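Local coordinates for N-acetylgalactosaminyltransferase 7 (Homo sapiens, PDB 6IWR), which belongs to the polypeptide GalNAc transferase family and joins a GT-A glycosyltransferase domain to a ricin-type beta-trefoil lectin domain, at residues W296-L301 with P466-N471. Numbering follows the deposited sequence.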
loop_
_atom_site.group_PDB
_atom_site.type_symbol
_atom_site.label_atom_id
_atom_site.label_comp_id
_atom_site.label_asym_id
_atom_site.label_seq_id
_atom_site.Cartn_x
_atom_site.Cartn_y
_atom_site.Cartn_z
ATOM N N TRP A 296 -11.437 -15.523 -15.893
ATOM C CA TRP A 296 -11.536 -15.466 -14.445
ATOM C C TRP A 296 -10.707 -16.607 -13.884
ATOM O O TRP A 296 -10.434 -17.583 -14.579
ATOM C CB TRP A 296 -12.992 -15.581 -13.989
ATOM C CG TRP A 296 -13.606 -16.840 -14.477
ATOM C CD1 TRP A 296 -13.560 -18.057 -13.865
ATOM C CD2 TRP A 296 -14.330 -17.030 -15.700
ATOM N NE1 TRP A 296 -14.214 -18.997 -14.624
ATOM C CE2 TRP A 296 -14.699 -18.397 -15.757
ATOM C CE3 TRP A 296 -14.705 -16.181 -16.745
ATOM C CZ2 TRP A 296 -15.419 -18.938 -16.826
ATOM C CZ3 TRP A 296 -15.425 -16.712 -17.806
ATOM C CH2 TRP A 296 -15.778 -18.083 -17.834
ATOM N N ASP A 297 -10.295 -16.470 -12.626
ATOM C CA ASP A 297 -9.752 -17.584 -11.858
ATOM C C ASP A 297 -10.896 -18.174 -11.028
ATOM O O ASP A 297 -12.024 -17.680 -11.065
ATOM C CB ASP A 297 -8.541 -17.130 -11.023
ATOM C CG ASP A 297 -8.919 -16.236 -9.832
ATOM O OD1 ASP A 297 -10.093 -16.247 -9.398
ATOM O OD2 ASP A 297 -8.022 -15.518 -9.310
ATOM N N TRP A 298 -10.623 -19.215 -10.250
ATOM C CA TRP A 298 -11.698 -19.958 -9.601
ATOM C C TRP A 298 -12.156 -19.352 -8.275
ATOM O O TRP A 298 -13.055 -19.908 -7.624
ATOM C CB TRP A 298 -11.264 -21.416 -9.465
ATOM C CG TRP A 298 -10.963 -21.875 -10.839
ATOM C CD1 TRP A 298 -9.730 -22.055 -11.410
ATOM C CD2 TRP A 298 -11.918 -22.092 -11.880
ATOM N NE1 TRP A 298 -9.867 -22.418 -12.733
ATOM C CE2 TRP A 298 -11.201 -22.443 -13.042
ATOM C CE3 TRP A 298 -13.319 -22.028 -11.939
ATOM C CZ2 TRP A 298 -11.828 -22.733 -14.234
ATOM C CZ3 TRP A 298 -13.946 -22.335 -13.129
ATOM C CH2 TRP A 298 -13.203 -22.670 -14.263
ATOM N N SER A 299 -11.581 -18.221 -7.878
ATOM C CA SER A 299 -12.201 -17.340 -6.896
ATOM C C SER A 299 -13.123 -16.329 -7.556
ATOM O O SER A 299 -13.782 -15.544 -6.857
ATOM C CB SER A 299 -11.138 -16.613 -6.074
ATOM O OG SER A 299 -10.005 -16.358 -6.871
ATOM N N MET A 300 -13.181 -16.359 -8.888
ATOM C CA MET A 300 -14.026 -15.494 -9.699
ATOM C C MET A 300 -13.497 -14.062 -9.751
ATOM O O MET A 300 -14.270 -13.113 -9.866
ATOM C CB MET A 300 -15.483 -15.509 -9.233
ATOM C CG MET A 300 -16.413 -15.014 -10.326
ATOM S SD MET A 300 -18.180 -14.982 -9.959
ATOM C CE MET A 300 -18.759 -16.477 -10.723
ATOM N N LEU A 301 -12.184 -13.895 -9.669
ATOM C CA LEU A 301 -11.569 -12.616 -9.972
ATOM C C LEU A 301 -11.384 -12.475 -11.479
ATOM O O LEU A 301 -10.934 -13.405 -12.159
ATOM C CB LEU A 301 -10.226 -12.477 -9.264
ATOM C CG LEU A 301 -10.353 -12.550 -7.746
ATOM C CD1 LEU A 301 -8.990 -12.298 -7.143
ATOM C CD2 LEU A 301 -11.433 -11.580 -7.217
ATOM N N PRO A 466 -5.320 -22.897 -13.587
ATOM C CA PRO A 466 -5.674 -24.321 -13.436
ATOM C C PRO A 466 -6.734 -24.545 -12.368
ATOM O O PRO A 466 -6.884 -23.760 -11.431
ATOM C CB PRO A 466 -4.352 -24.978 -13.029
ATOM C CG PRO A 466 -3.275 -24.003 -13.445
ATOM C CD PRO A 466 -3.877 -22.635 -13.437
ATOM N N LEU A 467 -7.470 -25.635 -12.514
ATOM C CA LEU A 467 -8.434 -26.020 -11.493
ATOM C C LEU A 467 -7.712 -26.238 -10.165
ATOM O O LEU A 467 -6.664 -26.891 -10.143
ATOM C CB LEU A 467 -9.156 -27.294 -11.904
ATOM C CG LEU A 467 -10.443 -27.170 -12.732
ATOM C CD1 LEU A 467 -10.582 -25.750 -13.303
ATOM C CD2 LEU A 467 -10.546 -28.253 -13.821
ATOM N N PRO A 468 -8.225 -25.724 -9.047
ATOM C CA PRO A 468 -7.474 -25.826 -7.791
ATOM C C PRO A 468 -7.732 -27.157 -7.123
ATOM O O PRO A 468 -8.825 -27.717 -7.272
ATOM C CB PRO A 468 -8.044 -24.678 -6.954
ATOM C CG PRO A 468 -9.505 -24.678 -7.342
ATOM C CD PRO A 468 -9.487 -24.976 -8.852
ATOM N N PRO A 469 -6.757 -27.696 -6.386
ATOM C CA PRO A 469 -7.015 -28.905 -5.596
ATOM C C PRO A 469 -8.051 -28.655 -4.509
ATOM O O PRO A 469 -8.194 -27.542 -4.000
ATOM C CB PRO A 469 -5.643 -29.231 -4.989
ATOM C CG PRO A 469 -4.652 -28.554 -5.861
ATOM C CD PRO A 469 -5.333 -27.323 -6.377
ATOM N N LYS A 470 -8.776 -29.714 -4.154
ATOM C CA LYS A 470 -9.706 -29.668 -3.035
ATOM C C LYS A 470 -8.969 -29.241 -1.778
ATOM O O LYS A 470 -7.742 -29.358 -1.716
ATOM C CB LYS A 470 -10.352 -31.031 -2.820
ATOM C CG LYS A 470 -11.330 -31.424 -3.900
ATOM C CD LYS A 470 -11.513 -32.940 -3.979
ATOM C CE LYS A 470 -10.773 -33.491 -5.194
ATOM N NZ LYS A 470 -11.305 -34.808 -5.656
ATOM N N ASN A 471 -9.683 -28.735 -0.777
ATOM C CA ASN A 471 -9.046 -28.384 0.488
ATOM C C ASN A 471 -9.025 -29.587 1.421
ATOM O O ASN A 471 -9.968 -30.378 1.442
ATOM C CB ASN A 471 -9.778 -27.231 1.172
ATOM C CG ASN A 471 -9.551 -25.915 0.483
ATOM O OD1 ASN A 471 -8.447 -25.639 -0.006
ATOM N ND2 ASN A 471 -10.594 -25.088 0.421
#
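Trp298 meets Leu467 and Pro468 from the tip of the turn that links strands 292-296 and 302-306. Trp296, at the end of strand 292-296, receives Trp298 CZ3 in plane at the edge of its indole. Asp297 starts a type I turn, closed by Met300 N to Asp297 O at 2.8 Å. Asp297 OD1 accepts from Ser299 N in an Asx turn, and also from Ser299 OG and from Leu301 N (3.2 Å, 162° at the hydrogen); all three donors lie well out of the carboxylate plane. These bonds tie the carboxylate to the turn that presents Trp298. With CG anti to its carbonyl carbon (chi1 -57°), Trp298 turns its indole to the proline-rich linker. Leu467 CD1 approaches the Trp298 indole obliquely, above the ring plane and offset toward its rim, 3.4 Å from Trp298 CE2. The Pro468 side chain crosses that of Trp298 at about a right angle, its CD 3.9 Å from Trp298 CD1, while Pro466 O stands 3.3 Å from that same CD1. The indole NE1 is hydrogen-bonded to Tyr465 O, fixing the ring to the chain just before Pro466. Met300, which closes the turn, packs on helix 400-412. Helix 417-423 touches Trp298, Leu467 and Pro468, and Met454 of helix 450-457 also packs on Trp298, placing the contact where the extended chain leaves the helices and enters strand 471-474, an outermost strand of a five-stranded antiparallel sheet.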